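Local coordinates for protein arginase (Glaciozyma antarctica, PDB 5YNL) that probably catalyses the hydrolysis of L-arginine to L-ornithine and urea, the arginase reaction, in a psychrophilic yeast, at residues 59-64 against 148-153; 82-87 against 348-353; 137-142 against 166-171; 156-161 against 328-333; 173-178 against 281-286. All blocks are in the same frame, centred on the assembly; numbering follows the deposited sequence.

Contact 1: 59-64 against 148-153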
# COMPACT_ATOMS: atom_id res chain seq x y z
N GLY A 59 3.78 13.74 0.04
CA GLY A 59 4.62 13.41 1.18
C GLY A 59 5.45 12.19 0.85
O GLY A 59 4.94 11.21 0.29
N ILE A 60 6.73 12.23 1.17
CA ILE A 60 7.58 11.11 0.85
C ILE A 60 8.22 10.55 2.11
O ILE A 60 8.96 11.26 2.82
CB ILE A 60 8.66 11.50 -0.19
CG1 ILE A 60 7.99 11.72 -1.55
CG2 ILE A 60 9.72 10.41 -0.30
CD1 ILE A 60 8.95 12.10 -2.64
N VAL A 61 7.91 9.28 2.42
CA VAL A 61 8.59 8.62 3.53
C VAL A 61 9.22 7.30 3.09
O VAL A 61 8.54 6.38 2.62
CB VAL A 61 7.71 8.50 4.85
CG1 VAL A 61 6.50 9.45 4.83
CG2 VAL A 61 7.28 7.08 5.13
N GLY A 62 10.55 7.24 3.18
CA GLY A 62 11.26 6.02 2.83
C GLY A 62 11.63 5.26 4.08
O GLY A 62 12.02 5.85 5.09
N CYS A 63 11.48 3.94 4.03
CA CYS A 63 11.94 3.07 5.10
C CYS A 63 12.58 1.79 4.56
O CYS A 63 11.88 0.89 4.09
CB CYS A 63 10.80 2.73 6.06
SG CYS A 63 11.17 1.30 7.12
N PRO A 64 13.91 1.71 4.64
CA PRO A 64 14.72 0.63 4.05
C PRO A 64 14.64 -0.70 4.80
O PRO A 64 15.52 -1.54 4.58
CB PRO A 64 16.16 1.17 4.15
CG PRO A 64 16.05 2.60 4.56
CD PRO A 64 14.75 2.73 5.29
N THR A 148 0.62 10.78 0.92
CA THR A 148 1.86 10.20 1.46
C THR A 148 2.33 9.01 0.63
O THR A 148 1.66 7.95 0.58
CB THR A 148 1.68 9.74 2.91
OG1 THR A 148 0.99 10.77 3.64
CG2 THR A 148 3.03 9.44 3.54
N VAL A 149 3.46 9.17 -0.04
CA VAL A 149 4.07 8.10 -0.81
C VAL A 149 5.06 7.38 0.10
O VAL A 149 6.12 7.93 0.41
CB VAL A 149 4.79 8.63 -2.08
CG1 VAL A 149 5.39 7.48 -2.89
CG2 VAL A 149 3.82 9.44 -2.96
N THR A 150 4.73 6.16 0.55
CA THR A 150 5.69 5.40 1.34
C THR A 150 6.49 4.47 0.45
O THR A 150 5.93 3.58 -0.23
CB THR A 150 5.08 4.61 2.50
OG1 THR A 150 4.16 5.44 3.22
CG2 THR A 150 6.18 4.16 3.45
N LEU A 151 7.80 4.71 0.45
CA LEU A 151 8.73 3.92 -0.34
C LEU A 151 9.31 2.90 0.61
O LEU A 151 10.07 3.24 1.53
CB LEU A 151 9.84 4.80 -0.92
CG LEU A 151 9.31 5.83 -1.91
CD1 LEU A 151 10.45 6.59 -2.59
CD2 LEU A 151 8.39 5.15 -2.95
N GLY A 152 8.96 1.64 0.39
CA GLY A 152 9.37 0.66 1.36
C GLY A 152 10.36 -0.41 0.95
O GLY A 152 10.66 -0.66 -0.24
N GLY A 153 10.89 -1.01 2.00
CA GLY A 153 11.30 -2.38 1.93
C GLY A 153 10.02 -3.17 2.19
O GLY A 153 9.10 -3.18 1.37
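Val61 and Thr150 turn methyl groups toward each other from adjacent strands. In Thr150, CG2 stands anti to the backbone N while OG1 lies beside that N (chi1 -46°), which turns the methyl toward the neighbouring strand. Val61 is modelled with CG1 nearly eclipsing the backbone N (chi1 -17°), an apparently strained setting for a beta-branched residue. From there its two methyls divide between two threonines: CG2 of Val61 lies 3.5 Å from Thr150 CG2, and CG1 of Val61 lies 3.7 Å from Thr148 CG2, both at oblique approaches. The Thr150 hydroxyl bonds Thr161, while its methyl makes the closer approach to Val61.

The backbones run parallel, with their axes 18° apart, and exchange hydrogen bonds in the staggered manner of parallel strands. Val61 is gripped at both ends: its N donates to Val149 O at 3.0 Å, and its O accepts from Leu151 N at 2.8 Å. Cys63 repeats the pattern, donating to Leu151 O at 3.0 Å and accepting from Gly153 N at 3.0 Å, so pairing continues just past the strand. Gly59 O also accepts from Val149 N, but the modelled separation is too short to be taken literally.

Helix 86-92 lies on the face bearing Ile60 and Leu151, where Ile60 packs against Leu87 and Ile90, and Leu151 against Leu86. Helix 124-142 lies on the face bearing Val61 and Thr150, its His141 covering Val61 and Thr148 and its Val138 covering Thr150. Strand 96-99 flanks strand 57-63 on its outer edge, and strand 324-330 flanks strand 147-152 on the inner one.

Contact 2: 82-87 against 348-353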
# COMPACT_ATOMS: atom_id res chain seq x y z
N ILE A 82 14.81 7.21 -5.13
CA ILE A 82 14.95 8.61 -4.78
C ILE A 82 16.11 9.24 -5.55
O ILE A 82 16.01 10.39 -6.02
CB ILE A 82 15.14 8.77 -3.26
CG1 ILE A 82 13.77 8.76 -2.56
CG2 ILE A 82 15.87 10.05 -2.94
CD1 ILE A 82 13.82 8.45 -1.06
N GLU A 83 17.20 8.49 -5.68
CA GLU A 83 18.35 8.90 -6.47
C GLU A 83 18.01 8.99 -7.96
O GLU A 83 18.65 9.74 -8.69
CB GLU A 83 19.48 7.87 -6.31
CG GLU A 83 20.13 7.76 -4.94
CD GLU A 83 21.20 6.67 -4.93
OE1 GLU A 83 21.96 6.53 -5.92
OE2 GLU A 83 21.26 5.92 -3.93
N SER A 84 17.02 8.21 -8.40
CA SER A 84 16.75 8.00 -9.83
C SER A 84 15.92 9.11 -10.49
O SER A 84 15.69 9.07 -11.69
CB SER A 84 16.07 6.64 -10.09
OG SER A 84 14.72 6.62 -9.64
N GLY A 85 15.46 10.09 -9.71
CA GLY A 85 14.74 11.21 -10.28
C GLY A 85 13.25 11.20 -9.95
O GLY A 85 12.48 12.00 -10.50
N LEU A 86 12.83 10.31 -9.05
CA LEU A 86 11.44 10.27 -8.65
C LEU A 86 10.92 11.64 -8.18
O LEU A 86 9.79 12.04 -8.50
CB LEU A 86 11.23 9.25 -7.54
CG LEU A 86 9.78 9.28 -7.05
CD1 LEU A 86 8.90 8.72 -8.15
CD2 LEU A 86 9.60 8.54 -5.72
N LEU A 87 11.76 12.34 -7.41
CA LEU A 87 11.39 13.62 -6.84
C LEU A 87 11.08 14.62 -7.96
O LEU A 87 10.05 15.31 -7.92
CB LEU A 87 12.49 14.16 -5.91
CG LEU A 87 12.35 13.87 -4.42
CD1 LEU A 87 12.13 12.39 -4.15
CD2 LEU A 87 13.58 14.33 -3.69
N VAL A 348 10.49 0.74 -12.61
CA VAL A 348 9.11 0.28 -12.52
C VAL A 348 8.42 1.03 -11.39
O VAL A 348 7.32 1.56 -11.57
CB VAL A 348 9.03 -1.23 -12.27
CG1 VAL A 348 7.68 -1.61 -11.74
CG2 VAL A 348 9.32 -1.99 -13.53
N GLY A 349 9.07 1.08 -10.22
CA GLY A 349 8.50 1.75 -9.05
C GLY A 349 8.22 3.20 -9.39
O GLY A 349 7.16 3.73 -9.10
N ARG A 350 9.18 3.82 -10.07
CA ARG A 350 9.03 5.21 -10.48
C ARG A 350 7.82 5.44 -11.38
O ARG A 350 7.06 6.38 -11.20
CB ARG A 350 10.29 5.69 -11.18
CG ARG A 350 10.51 7.14 -10.95
CD ARG A 350 11.93 7.53 -11.25
NE ARG A 350 12.09 7.83 -12.67
CZ ARG A 350 13.04 7.33 -13.43
NH1 ARG A 350 13.95 6.52 -12.90
NH2 ARG A 350 13.10 7.66 -14.71
N SER A 351 7.68 4.57 -12.37
CA SER A 351 6.56 4.63 -13.28
C SER A 351 5.22 4.54 -12.52
O SER A 351 4.34 5.34 -12.79
CB SER A 351 6.67 3.54 -14.35
OG SER A 351 6.02 3.94 -15.54
N LEU A 352 5.10 3.61 -11.56
CA LEU A 352 3.84 3.42 -10.86
C LEU A 352 3.53 4.63 -9.98
O LEU A 352 2.36 5.01 -9.80
CB LEU A 352 3.83 2.15 -10.00
CG LEU A 352 4.08 0.76 -10.60
CD1 LEU A 352 4.23 -0.29 -9.46
CD2 LEU A 352 2.94 0.34 -11.57
N VAL A 353 4.58 5.24 -9.41
CA VAL A 353 4.36 6.42 -8.58
C VAL A 353 3.77 7.54 -9.44
O VAL A 353 2.70 8.05 -9.13
CB VAL A 353 5.66 6.92 -7.85
CG1 VAL A 353 5.44 8.28 -7.24
CG2 VAL A 353 6.08 5.92 -6.76
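Arg350 reaches from its helix over Leu86 to Ser84, and its conformation shapes most of the contact. The chain is extended at first (chi2 162°) and then bends at chi3, 86°, which swings the guanidinium alongside the turn at Ser84. Before the bend, Arg350 CG rests 3.6 Å from Leu86 CD1, the two side chains sliding past each other in opposite directions. Beyond it, Arg350 CD comes to 3.3 Å from Ser84 OG. Arg350 NH1 donates only a weak hydrogen bond to Ser84 OG, at 3.4 Å. Ser84 O sits above one face of the guanidinium, offset toward its rim; its angle to NH1 is too poor for a bond.

The stronger partners of the guanidinium are carboxylates: Asp89 takes NE and Asp347 takes NH1 in salt bridges. The serine hydroxyl likewise has its main partner in Leu81 O of helix 77-83.

Ser84 and Gly85 form the joint between helix 77-83 and helix 86-92. Gly85 closes the first helix in a Schellman motif and also occupies the N-cap position of the second; at its positive phi a CB would collide with the carbonyl oxygen of Ser84, so glycine suits the turn.

Leu86, the first residue after the joint, sends CG anti to its backbone N, with chi2 at 70°, and its CD1 branch thereby meets helix 345-356 twice. Besides Arg350 CG, Leu86 CD1 touches Val353 CG1 at 3.6 Å, where the two side chains cross at about a right angle. Leu81 of helix 77-83 packs against both Leu86 and Arg350.

Contact 3: 137-142 against 166-171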
# COMPACT_ATOMS: atom_id res chain seq x y z
N ARG A 137 5.24 9.30 10.86
CA ARG A 137 5.67 10.16 9.76
C ARG A 137 4.58 10.25 8.70
O ARG A 137 4.34 11.31 8.11
CB ARG A 137 6.98 9.65 9.14
CG ARG A 137 8.13 9.54 10.13
CD ARG A 137 9.16 8.50 9.68
NE ARG A 137 9.87 8.87 8.46
CZ ARG A 137 10.69 8.05 7.79
NH1 ARG A 137 11.29 8.47 6.68
NH2 ARG A 137 10.90 6.82 8.23
N VAL A 138 3.92 9.12 8.47
CA VAL A 138 2.82 9.03 7.53
C VAL A 138 1.66 9.92 7.98
O VAL A 138 1.09 10.66 7.18
CB VAL A 138 2.38 7.57 7.34
CG1 VAL A 138 1.03 7.49 6.67
CG2 VAL A 138 3.44 6.80 6.54
N TYR A 139 1.33 9.87 9.27
CA TYR A 139 0.26 10.73 9.79
C TYR A 139 0.61 12.21 9.64
O TYR A 139 -0.25 13.00 9.24
CB TYR A 139 -0.10 10.43 11.25
CG TYR A 139 -1.17 11.38 11.73
CD1 TYR A 139 -2.49 11.23 11.31
CD2 TYR A 139 -0.86 12.44 12.57
CE1 TYR A 139 -3.47 12.11 11.74
CE2 TYR A 139 -1.84 13.32 13.00
CZ TYR A 139 -3.14 13.15 12.58
OH TYR A 139 -4.11 14.02 13.00
N ALA A 140 1.86 12.55 9.96
CA ALA A 140 2.36 13.92 9.81
C ALA A 140 2.02 14.47 8.43
O ALA A 140 1.38 15.50 8.30
CB ALA A 140 3.86 13.96 10.04
N HIS A 141 2.45 13.75 7.40
CA HIS A 141 2.05 14.06 6.03
C HIS A 141 0.53 13.97 5.84
O HIS A 141 -0.07 14.88 5.27
CB HIS A 141 2.80 13.17 5.04
CG HIS A 141 4.29 13.39 5.04
ND1 HIS A 141 4.90 14.33 4.25
CD2 HIS A 141 5.27 12.79 5.76
CE1 HIS A 141 6.20 14.30 4.46
NE2 HIS A 141 6.46 13.38 5.37
N ALA A 142 -0.07 12.88 6.30
CA ALA A 142 -1.53 12.70 6.21
C ALA A 142 -2.32 13.86 6.84
O ALA A 142 -3.24 14.41 6.23
CB ALA A 142 -1.94 11.38 6.84
N PHE A 166 -5.23 5.82 8.18
CA PHE A 166 -6.56 5.63 8.75
C PHE A 166 -6.78 6.49 9.98
O PHE A 166 -7.91 6.86 10.27
CB PHE A 166 -6.81 4.17 9.08
CG PHE A 166 -7.24 3.35 7.88
CD1 PHE A 166 -6.34 3.06 6.86
CD2 PHE A 166 -8.54 2.88 7.78
CE1 PHE A 166 -6.72 2.31 5.76
CE2 PHE A 166 -8.93 2.12 6.69
CZ PHE A 166 -8.02 1.84 5.67
N LYS A 167 -5.70 6.79 10.69
CA LYS A 167 -5.75 7.72 11.82
C LYS A 167 -6.31 9.03 11.29
O LYS A 167 -7.18 9.63 11.90
CB LYS A 167 -4.34 7.95 12.38
CG LYS A 167 -4.24 9.07 13.41
CD LYS A 167 -3.84 8.51 14.76
CE LYS A 167 -2.62 7.62 14.65
NZ LYS A 167 -1.45 8.34 14.07
N ALA A 168 -5.79 9.45 10.14
CA ALA A 168 -6.25 10.67 9.50
C ALA A 168 -7.51 10.44 8.67
O ALA A 168 -8.33 11.34 8.53
CB ALA A 168 -5.16 11.24 8.64
N TYR A 169 -7.66 9.25 8.11
CA TYR A 169 -8.87 8.94 7.36
C TYR A 169 -9.49 7.65 7.88
O TYR A 169 -9.20 6.56 7.35
CB TYR A 169 -8.56 8.80 5.86
CG TYR A 169 -7.98 10.05 5.21
CD1 TYR A 169 -8.77 11.16 4.97
CD2 TYR A 169 -6.64 10.09 4.81
CE1 TYR A 169 -8.25 12.30 4.37
CE2 TYR A 169 -6.11 11.23 4.21
CZ TYR A 169 -6.92 12.33 3.99
OH TYR A 169 -6.40 13.47 3.39
N PRO A 170 -10.31 7.75 8.93
CA PRO A 170 -10.97 6.58 9.50
C PRO A 170 -11.95 5.98 8.52
O PRO A 170 -12.33 4.83 8.67
CB PRO A 170 -11.74 7.14 10.70
CG PRO A 170 -11.01 8.39 11.06
CD PRO A 170 -10.48 8.96 9.76
N GLU A 171 -12.38 6.76 7.54
CA GLU A 171 -13.31 6.24 6.55
C GLU A 171 -12.63 5.82 5.26
O GLU A 171 -13.29 5.66 4.23
CB GLU A 171 -14.42 7.26 6.29
CG GLU A 171 -15.29 7.56 7.54
CD GLU A 171 -15.95 6.31 8.10
OE1 GLU A 171 -16.09 5.33 7.34
OE2 GLU A 171 -16.34 6.30 9.28
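A surface contact between two helices, with no hydrogen bond across it, joins the C-terminal end of helix 124-142 to the last turn of helix 158-168. Tyr139 and Lys167 form its outer part. CG of Tyr139 is anti to the backbone N (chi1 178°), which extends the ring toward the second helix, where the lysine crosses it at about a right angle. Lys167 CG lies 3.5 Å from Tyr139 CD1. The rest of the lysine chain, bent at chi2, chi3 and chi4, folds back to set NZ 4.4 Å from the centroid of the Tyr139 ring, an off-centre cation-pi contact 34° from the ring normal.

Deeper in, small residues allow close approach. Ala168 CB touches Tyr139 CE1 at 3.6 Å and Ala142 CB at 3.7 Å, a methyl-to-methyl meeting where the backbones are nearest. Replacing Tyr139 by a serine would remove the ring, and is likely to open a gap beside the Ala168 methyl and deprive the Lys167 ammonium of its aromatic partner.

Beneath this pair of helices, Val138 packs on Thr161 and Thr165 of helix 158-168 as well as on Thr148 and Thr150 of strand 147-152, while His141 reaches Val61 of strand 57-63.

Contact 4: 156-161 against 328-333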
# COMPACT_ATOMS: atom_id res chain seq x y z
N SER A 156 5.36 -5.53 5.76
CA SER A 156 4.94 -5.39 7.16
C SER A 156 4.89 -3.93 7.59
O SER A 156 4.19 -3.57 8.55
CB SER A 156 5.81 -6.22 8.12
OG SER A 156 7.19 -5.85 8.07
N LEU A 157 5.65 -3.08 6.88
CA LEU A 157 5.65 -1.64 7.11
C LEU A 157 4.26 -1.03 6.89
O LEU A 157 3.98 0.09 7.35
CB LEU A 157 6.66 -0.95 6.21
CG LEU A 157 8.13 -0.88 6.59
CD1 LEU A 157 8.53 -1.95 7.61
CD2 LEU A 157 8.97 -0.99 5.34
N ALA A 158 3.39 -1.78 6.18
CA ALA A 158 1.99 -1.35 6.03
C ALA A 158 1.23 -1.26 7.36
O ALA A 158 0.18 -0.63 7.43
CB ALA A 158 1.24 -2.21 5.03
N MET A 159 1.76 -1.89 8.40
CA MET A 159 1.25 -1.67 9.73
C MET A 159 1.31 -0.18 10.05
O MET A 159 0.34 0.39 10.55
CB MET A 159 2.07 -2.47 10.75
CG MET A 159 1.48 -3.84 11.05
SD MET A 159 2.27 -4.70 12.43
CE MET A 159 3.88 -5.07 11.69
N GLY A 160 2.43 0.45 9.73
CA GLY A 160 2.59 1.86 10.01
C GLY A 160 1.83 2.75 9.05
O GLY A 160 1.03 3.61 9.47
N THR A 161 2.07 2.52 7.76
CA THR A 161 1.47 3.31 6.69
C THR A 161 -0.07 3.36 6.80
O THR A 161 -0.70 4.42 6.62
CB THR A 161 1.93 2.77 5.31
OG1 THR A 161 1.78 3.76 4.29
CG2 THR A 161 1.14 1.59 4.93
N ASP A 328 1.64 3.17 -0.97
CA ASP A 328 2.87 2.48 -0.61
C ASP A 328 3.45 1.80 -1.85
O ASP A 328 2.71 1.17 -2.63
CB ASP A 328 2.61 1.36 0.40
CG ASP A 328 1.77 1.79 1.58
OD1 ASP A 328 1.70 2.99 1.91
OD2 ASP A 328 1.20 0.86 2.19
N ILE A 329 4.76 1.91 -2.03
CA ILE A 329 5.44 1.15 -3.06
C ILE A 329 6.46 0.30 -2.30
O ILE A 329 7.52 0.82 -1.89
CB ILE A 329 6.19 2.06 -4.05
CG1 ILE A 329 5.25 3.12 -4.65
CG2 ILE A 329 6.91 1.23 -5.12
CD1 ILE A 329 4.36 2.63 -5.78
N MET A 330 6.16 -0.98 -2.10
CA MET A 330 6.95 -1.78 -1.17
C MET A 330 7.86 -2.79 -1.87
O MET A 330 7.67 -3.11 -3.05
CB MET A 330 6.00 -2.50 -0.21
CG MET A 330 5.06 -1.58 0.58
SD MET A 330 5.83 -0.58 1.89
CE MET A 330 4.40 -0.25 2.93
N GLU A 331 8.85 -3.30 -1.14
CA GLU A 331 9.74 -4.35 -1.64
C GLU A 331 10.36 -4.06 -3.00
O GLU A 331 10.46 -4.94 -3.86
CB GLU A 331 9.05 -5.72 -1.61
CG GLU A 331 8.75 -6.20 -0.19
CD GLU A 331 8.30 -7.66 -0.11
OE1 GLU A 331 8.86 -8.52 -0.86
OE2 GLU A 331 7.40 -7.95 0.71
N ILE A 332 10.82 -2.82 -3.17
CA ILE A 332 11.37 -2.33 -4.42
C ILE A 332 12.62 -3.11 -4.86
O ILE A 332 12.71 -3.53 -6.01
CB ILE A 332 11.66 -0.81 -4.33
CG1 ILE A 332 10.35 -0.03 -4.27
CG2 ILE A 332 12.52 -0.34 -5.49
CD1 ILE A 332 10.45 1.29 -3.53
N ASN A 333 13.57 -3.30 -3.95
CA ASN A 333 14.78 -4.11 -4.18
C ASN A 333 15.60 -3.84 -5.44
O ASN A 333 15.28 -4.35 -6.51
CB ASN A 333 14.47 -5.61 -4.04
CG ASN A 333 14.77 -6.13 -2.65
OD1 ASN A 333 15.80 -5.79 -2.06
ND2 ASN A 333 13.87 -6.95 -2.11
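The polar part of this buried contact is one hydrogen bond, from Thr161 OG1 to Asp328 OD1 at 2.5 Å. The two side chains come from opposite directions, and the hydroxyl meets OD1 on its syn side, 33° out of the carboxylate plane. OG1 of Thr161 is anti to the backbone N (chi1 -159°), an orientation that aims it at the strand; it also bonds the hydroxyl of Thr150. The bond is short and the neighbouring methyl is modelled too close to the carboxylate, which makes its exact length doubtful. With an alanine in place of Asp328, the Thr161 hydroxyl would probably lose its carboxylate acceptor, keeping Thr150 as a partner but less fixed in rotation.

Apolar contact is carried by the end of Met330. Bent at chi2 (-72°), its chain brings CE 4.0 Å from Leu157 CB and 4.3 Å from Ala158 CB, so one methyl touches both residues.

The start of helix 158-168 packs over the C-terminal part of strand 324-330, the two chains running in roughly opposite senses. This strand is an inner one of the parallel sheet, in the alpha/beta arrangement of the arginase fold.

Contact 5: 173-178 against 281-286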
# COMPACT_ATOMS: atom_id res chain seq x y z
N CYS A 173 -10.48 3.30 2.56
CA CYS A 173 -10.50 1.89 2.25
C CYS A 173 -9.09 1.46 1.83
O CYS A 173 -8.25 2.32 1.54
CB CYS A 173 -11.51 1.60 1.15
SG CYS A 173 -11.09 2.29 -0.43
N LEU A 174 -8.81 0.16 1.78
CA LEU A 174 -7.44 -0.28 1.52
C LEU A 174 -7.37 -1.27 0.38
O LEU A 174 -8.04 -2.32 0.40
CB LEU A 174 -6.84 -0.90 2.78
CG LEU A 174 -5.48 -1.64 2.74
CD1 LEU A 174 -4.35 -0.75 2.21
CD2 LEU A 174 -5.12 -2.17 4.13
N ILE A 175 -6.56 -0.94 -0.63
CA ILE A 175 -6.37 -1.86 -1.75
C ILE A 175 -4.96 -2.41 -1.66
O ILE A 175 -3.97 -1.66 -1.70
CB ILE A 175 -6.61 -1.18 -3.09
CG1 ILE A 175 -8.06 -0.71 -3.16
CG2 ILE A 175 -6.32 -2.13 -4.29
CD1 ILE A 175 -8.37 -0.03 -4.45
N TRP A 176 -4.86 -3.71 -1.50
CA TRP A 176 -3.60 -4.31 -1.13
C TRP A 176 -3.16 -5.14 -2.33
O TRP A 176 -3.86 -6.08 -2.73
CB TRP A 176 -3.82 -5.17 0.10
CG TRP A 176 -2.62 -5.78 0.71
CD1 TRP A 176 -1.91 -6.87 0.26
CD2 TRP A 176 -2.03 -5.41 1.96
NE1 TRP A 176 -0.89 -7.16 1.14
CE2 TRP A 176 -0.94 -6.28 2.18
CE3 TRP A 176 -2.29 -4.40 2.89
CZ2 TRP A 176 -0.11 -6.16 3.31
CZ3 TRP A 176 -1.48 -4.29 4.00
CH2 TRP A 176 -0.41 -5.16 4.20
N VAL A 177 -2.04 -4.77 -2.93
CA VAL A 177 -1.55 -5.46 -4.11
C VAL A 177 -0.28 -6.24 -3.75
O VAL A 177 0.77 -5.67 -3.42
CB VAL A 177 -1.29 -4.47 -5.26
CG1 VAL A 177 -0.78 -5.23 -6.51
CG2 VAL A 177 -2.57 -3.67 -5.58
N ASP A 178 -0.38 -7.57 -3.82
CA ASP A 178 0.66 -8.45 -3.27
C ASP A 178 0.35 -9.87 -3.68
O ASP A 178 -0.81 -10.22 -3.93
CB ASP A 178 0.69 -8.34 -1.73
CG ASP A 178 2.01 -8.82 -1.12
OD1 ASP A 178 2.42 -9.96 -1.41
OD2 ASP A 178 2.64 -8.05 -0.36
N ILE A 281 -8.75 6.50 -0.65
CA ILE A 281 -8.17 5.21 -1.00
C ILE A 281 -6.71 5.13 -0.53
O ILE A 281 -5.90 6.04 -0.80
CB ILE A 281 -8.22 4.94 -2.53
CG1 ILE A 281 -9.62 4.46 -2.94
CG2 ILE A 281 -7.17 3.91 -2.96
CD1 ILE A 281 -9.93 4.58 -4.48
N HIS A 282 -6.37 4.03 0.15
CA HIS A 282 -5.00 3.71 0.49
C HIS A 282 -4.58 2.58 -0.45
O HIS A 282 -5.10 1.45 -0.36
CB HIS A 282 -4.87 3.26 1.96
CG HIS A 282 -3.47 3.21 2.47
ND1 HIS A 282 -2.36 3.41 1.67
CD2 HIS A 282 -2.98 2.97 3.71
CE1 HIS A 282 -1.26 3.31 2.40
NE2 HIS A 282 -1.61 3.03 3.64
N LEU A 283 -3.66 2.87 -1.36
CA LEU A 283 -3.18 1.81 -2.26
C LEU A 283 -1.83 1.34 -1.79
O LEU A 283 -0.82 2.07 -1.91
CB LEU A 283 -3.09 2.29 -3.72
CG LEU A 283 -2.56 1.32 -4.78
CD1 LEU A 283 -3.37 -0.01 -4.85
CD2 LEU A 283 -2.61 2.00 -6.12
N SER A 284 -1.80 0.12 -1.25
CA SER A 284 -0.54 -0.42 -0.72
C SER A 284 0.02 -1.45 -1.70
O SER A 284 -0.42 -2.61 -1.71
CB SER A 284 -0.76 -1.03 0.66
OG SER A 284 0.46 -1.10 1.37
N PHE A 285 0.97 -1.01 -2.52
CA PHE A 285 1.45 -1.77 -3.67
C PHE A 285 2.82 -2.42 -3.43
O PHE A 285 3.82 -1.73 -3.20
CB PHE A 285 1.57 -0.85 -4.90
CG PHE A 285 1.46 -1.57 -6.21
CD1 PHE A 285 2.42 -2.50 -6.58
CD2 PHE A 285 0.41 -1.31 -7.07
CE1 PHE A 285 2.30 -3.18 -7.81
CE2 PHE A 285 0.31 -1.98 -8.27
CZ PHE A 285 1.25 -2.92 -8.64
N ASP A 286 2.86 -3.75 -3.48
CA ASP A 286 4.09 -4.47 -3.29
C ASP A 286 4.54 -4.94 -4.64
O ASP A 286 3.79 -5.59 -5.36
CB ASP A 286 3.88 -5.69 -2.40
CG ASP A 286 5.18 -6.34 -2.00
OD1 ASP A 286 5.91 -6.84 -2.89
OD2 ASP A 286 5.49 -6.35 -0.79
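Strands 173-177 and 281-286 are inner neighbours in the parallel sheet of the arginase fold, and they lead into the Asp-Ala-His-Ala-Asp and Ser-Phe-Asp-Val-Asp signature motifs, which supply manganese ligands in other arginases. Five backbone hydrogen bonds join them, among them Ile175 N to His282 O at 2.8 Å and Val177 N to Ser284 O at 3.0 Å.

On the face bearing Ile175 and Val177 the side-chain packing across the pair is apolar. Val177 CG1 stands over the centre of the Phe285 ring, 3.8 Å from its centroid and 13° off the normal, a CH-pi contact. The other branch, Val177 CG2, reaches Leu283 CD1 at 3.8 Å, and Ile175 CG2 touches the same Leu283 CD1 at 3.7 Å. On the other face Leu174 CD1 approaches Ser284 CB at 3.9 Å, while the Ser284 hydroxyl is bonded to His155.

At the C-terminal ends of the strands, Asp178 OD2 and Asp286 OD2 come within 3.3 Å, their carboxylate planes 50° apart. His155 ND1 also bonds Asp178 OD2, and the OD1 atoms accept from the backbone N of His180 and Asp288. Carboxylates so close, with Asp288 and Glu331 also nearby, would be expected to repel unless a cation lay among them, consistent with the two-manganese site known in arginases.

How the contacts relate
Contacts 1, 4 and 5 involve strands of one parallel sheet, and contact 2 joins helices packed on one face of it. Contacts 1 and 4 are closest, centres 7 Å apart, because strands 147-152 and 324-330 are neighbours; Thr150 O accepts from Ile329 N at 2.7 Å. On the other side of strand 324-330, Met330 N donates to Phe285 O at 2.7 Å, linking contact 4 to contact 5. Contact 3 joins two helices, with Val138 CG1 3.5 Å from Thr161 O, while contact 2 lies about 23 Å from it between centres and touches contact 4 through Val353 and Ile329. The clustered carboxylates of contact 5, with nearby Glu331 of 328-333, mark the probable active-site end.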